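Minor fimbrium subunit Mfa5 (Porphyromonas gingivalis ATCC 33277, PDB 6TO1) is an accessory subunit of the minor fimbriae, surface pili that mediate biofilm formation and adhesion to host cells and other oral bacteria and contribute to invasion of periodontal tissue. Local coordinates at residues A91-A96 with I520-T525. Residues are numbered along the deposited sequence; the frame is centred on the assembly and turned at random.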
ATOM      1  N   ALA A  91       3.221   5.106   7.593  1.00 20.87           N
ATOM      2  CA  ALA A  91       3.775   6.093   8.510  1.00 18.90           C
ATOM      3  C   ALA A  91       2.663   6.553   9.436  1.00 21.05           C
ATOM      4  O   ALA A  91       1.476   6.505   9.080  1.00 19.46           O
ATOM      5  CB  ALA A  91       4.376   7.288   7.762  1.00 24.35           C
ATOM      6  N   VAL A  92       3.049   6.987  10.630  1.00 19.64           N
ATOM      7  CA  VAL A  92       2.067   7.422  11.617  1.00 18.89           C
ATOM      8  C   VAL A  92       2.392   8.851  12.024  1.00 23.85           C
ATOM      9  O   VAL A  92       3.540   9.272  11.957  1.00 20.91           O
ATOM     10  CB  VAL A  92       2.033   6.514  12.855  1.00 18.95           C
ATOM     11  CG1 VAL A  92       1.612   5.097  12.467  1.00 20.30           C
ATOM     12  CG2 VAL A  92       3.386   6.545  13.584  1.00 22.75           C
ATOM     13  N   ASP A  93       1.368   9.590  12.441  1.00 21.61           N
ATOM     14  CA  ASP A  93       1.542  10.951  12.917  1.00 20.69           C
ATOM     15  C   ASP A  93       0.478  11.204  13.980  1.00 18.29           C
ATOM     16  O   ASP A  93      -0.584  10.580  13.998  1.00 19.15           O
ATOM     17  CB  ASP A  93       1.418  11.969  11.789  1.00 23.25           C
ATOM     18  CG  ASP A  93       2.054  13.316  12.127  1.00 29.64           C
ATOM     19  OD1 ASP A  93       2.809  13.430  13.115  1.00 27.55           O
ATOM     20  OD2 ASP A  93       1.758  14.272  11.395  1.00 30.95           O
ATOM     21  N   LYS A  94       0.763  12.176  14.828  1.00 17.88           N
ATOM     22  CA  LYS A  94      -0.127  12.515  15.925  1.00 18.61           C
ATOM     23  C   LYS A  94       0.128  13.972  16.263  1.00 19.54           C
ATOM     24  O   LYS A  94       1.274  14.412  16.264  1.00 20.21           O
ATOM     25  CB  LYS A  94       0.121  11.604  17.126  1.00 17.54           C
ATOM     26  CG  LYS A  94      -0.756  11.903  18.349  1.00 18.27           C
ATOM     27  CD  LYS A  94      -0.438  10.957  19.493  1.00 18.61           C
ATOM     28  CE  LYS A  94      -1.199  11.372  20.753  1.00 18.34           C
ATOM     29  NZ  LYS A  94      -0.585  10.758  21.955  1.00 18.31           N
ATOM     30  N   TYR A  95      -0.942  14.711  16.541  1.00 20.26           N
ATOM     31  CA  TYR A  95      -0.763  16.099  16.932  1.00 22.59           C
ATOM     32  C   TYR A  95      -1.980  16.575  17.708  1.00 18.90           C
ATOM     33  O   TYR A  95      -3.094  16.060  17.548  1.00 20.85           O
ATOM     34  CB  TYR A  95      -0.526  16.994  15.713  1.00 22.86           C
ATOM     35  CG  TYR A  95      -1.412  16.631  14.536  1.00 24.85           C
ATOM     36  CD1 TYR A  95      -2.693  17.141  14.428  1.00 26.45           C
ATOM     37  CD2 TYR A  95      -0.961  15.763  13.541  1.00 28.46           C
ATOM     38  CE1 TYR A  95      -3.512  16.803  13.366  1.00 26.73           C
ATOM     39  CE2 TYR A  95      -1.768  15.438  12.469  1.00 26.37           C
ATOM     40  CZ  TYR A  95      -3.042  15.964  12.387  1.00 31.29           C
ATOM     41  OH  TYR A  95      -3.863  15.653  11.326  1.00 39.36           O
ATOM     42  N   ALA A  96      -1.745  17.601  18.531  1.00 18.11           N
ATOM     43  CA  ALA A  96      -2.783  18.228  19.343  1.00 23.05           C
ATOM     44  C   ALA A  96      -2.996  19.643  18.830  1.00 22.21           C
ATOM     45  O   ALA A  96      -2.058  20.444  18.817  1.00 24.33           O
ATOM     46  CB  ALA A  96      -2.388  18.248  20.819  1.00 20.80           C
ATOM     47  N   ILE A 520       5.693   3.810  16.476  1.00 23.00           N
ATOM     48  CA  ILE A 520       5.377   4.608  17.660  1.00 18.40           C
ATOM     49  C   ILE A 520       4.998   6.008  17.205  1.00 20.19           C
ATOM     50  O   ILE A 520       5.696   6.625  16.386  1.00 23.04           O
ATOM     51  CB  ILE A 520       6.549   4.624  18.651  1.00 24.61           C
ATOM     52  CG1 ILE A 520       6.761   3.208  19.206  1.00 28.30           C
ATOM     53  CG2 ILE A 520       6.271   5.606  19.811  1.00 29.43           C
ATOM     54  CD1 ILE A 520       7.884   3.107  20.196  1.00 49.71           C
ATOM     55  N   PHE A 521       3.880   6.504  17.711  1.00 20.48           N
ATOM     56  CA  PHE A 521       3.435   7.836  17.342  1.00 17.87           C
ATOM     57  C   PHE A 521       4.258   8.924  18.044  1.00 20.15           C
ATOM     58  O   PHE A 521       4.746   8.726  19.153  1.00 19.27           O
ATOM     59  CB  PHE A 521       1.967   8.040  17.728  1.00 19.24           C
ATOM     60  CG  PHE A 521       0.985   7.294  16.878  1.00 15.75           C
ATOM     61  CD1 PHE A 521       0.305   7.940  15.860  1.00 18.41           C
ATOM     62  CD2 PHE A 521       0.731   5.953  17.101  1.00 21.01           C
ATOM     63  CE1 PHE A 521      -0.627   7.246  15.068  1.00 17.76           C
ATOM     64  CE2 PHE A 521      -0.177   5.261  16.320  1.00 18.68           C
ATOM     65  CZ  PHE A 521      -0.850   5.914  15.298  1.00 18.04           C
ATOM     66  N   PRO A 522       4.364  10.092  17.422  1.00 18.19           N
ATOM     67  CA  PRO A 522       4.918  11.268  18.103  1.00 21.56           C
ATOM     68  C   PRO A 522       4.091  11.673  19.316  1.00 21.86           C
ATOM     69  O   PRO A 522       2.939  11.269  19.481  1.00 21.67           O
ATOM     70  CB  PRO A 522       4.866  12.361  17.031  1.00 25.11           C
ATOM     71  CG  PRO A 522       4.534  11.693  15.748  1.00 30.07           C
ATOM     72  CD  PRO A 522       3.877  10.401  16.065  1.00 23.24           C
ATOM     73  N   ARG A 523       4.701  12.510  20.152  1.00 23.15           N
ATOM     74  CA  ARG A 523       4.162  12.859  21.468  1.00 23.62           C
ATOM     75  C   ARG A 523       3.844  14.345  21.543  1.00 19.13           C
ATOM     76  O   ARG A 523       4.757  15.161  21.761  1.00 22.33           O
ATOM     77  CB  ARG A 523       5.171  12.474  22.552  1.00 22.37           C
ATOM     78  CG  ARG A 523       5.407  10.961  22.702  1.00 25.27           C
ATOM     79  CD  ARG A 523       4.565  10.367  23.819  1.00 23.70           C
ATOM     80  NE  ARG A 523       5.031  10.801  25.145  1.00 21.18           N
ATOM     81  CZ  ARG A 523       6.054  10.254  25.793  1.00 26.59           C
ATOM     82  NH1 ARG A 523       6.714   9.242  25.256  1.00 26.75           N
ATOM     83  NH2 ARG A 523       6.424  10.718  26.977  1.00 26.71           N
ATOM     84  N   PRO A 524       2.577  14.741  21.396  1.00 18.76           N
ATOM     85  CA  PRO A 524       2.226  16.155  21.549  1.00 17.76           C
ATOM     86  C   PRO A 524       2.471  16.660  22.967  1.00 16.35           C
ATOM     87  O   PRO A 524       2.333  15.927  23.957  1.00 19.70           O
ATOM     88  CB  PRO A 524       0.730  16.194  21.197  1.00 19.57           C
ATOM     89  CG  PRO A 524       0.457  14.915  20.436  1.00 24.95           C
ATOM     90  CD  PRO A 524       1.396  13.919  21.066  1.00 19.87           C
ATOM     91  N   THR A 525       2.809  17.936  23.064  1.00 21.70           N
ATOM     92  CA  THR A 525       3.023  18.553  24.368  1.00 19.92           C
ATOM     93  C   THR A 525       2.283  19.877  24.412  1.00 23.24           C
ATOM     94  O   THR A 525       2.270  20.611  23.426  1.00 19.69           O
ATOM     95  CB  THR A 525       4.514  18.786  24.661  1.00 24.52           C
ATOM     96  OG1 THR A 525       5.093  19.646  23.673  1.00 20.88           O
ATOM     97  CG2 THR A 525       5.272  17.490  24.686  1.00 25.02           C
TER
HETATM   98  O   HOH W   1       2.073   9.598  21.515  1.00 20.43           O
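Lys94 reaches past Pro522 and Pro524 to an intramolecular isopeptide bond, its NZ joined covalently to CG of Asn501. Its CG stands anti to the backbone N (chi1 179°) and the chain beyond is fully extended, a straight rod that crosses the Pro524 side chain at about a right angle. Lys94 CE lies 3.6 Å from Pro524 CD, and Lys94 CD packs 3.4 Å from Pro522 O. The same carbonyl is tied to the linkage through one water, which donates to Pro522 O at 2.8 Å and accepts from Lys94 NZ at 2.9 Å; as an amide nitrogen, NZ should carry no charge here.

Apolar packing flanks Lys94 along the strand. Val92 sets its CB over one face of the Phe521 ring, offset toward the rim, in a CH-pi contact 3.8 Å from the ring centroid, and Val92 CG1 reaches Phe521 CZ. Farther along, Ala96 CB meets Pro524 CB at 3.8 Å. Two carbonyl oxygens add contacts: Asp93 O lies at the edge of the Phe521 ring, near its plane, 3.4 Å from CD1, and Ile520 O meets Val92 CG2.

CB of Asp93 points away from 520-525, yet OD1 comes back to touch Pro522 CG at 3.6 Å and takes a weak hydrogen bond from Lys94 N.

The two segments run nearly parallel, 17° apart, without backbone hydrogen bonds between them; side chains pack on each other and on backbone carbonyls, and one water bridges. Strand 90-98 pairs with strand 110-119, whose Val113 and Leu115 touch Lys94; Lys94 also touches Asp415 of strand 408-417. Phe521 reaches between the two sheets to Leu115, Val413 and Leu506. The Lys94-Asn501 bond ties strand 90-98, the first of this apparent beta-sandwich, to strand 501-510 of the other sheet.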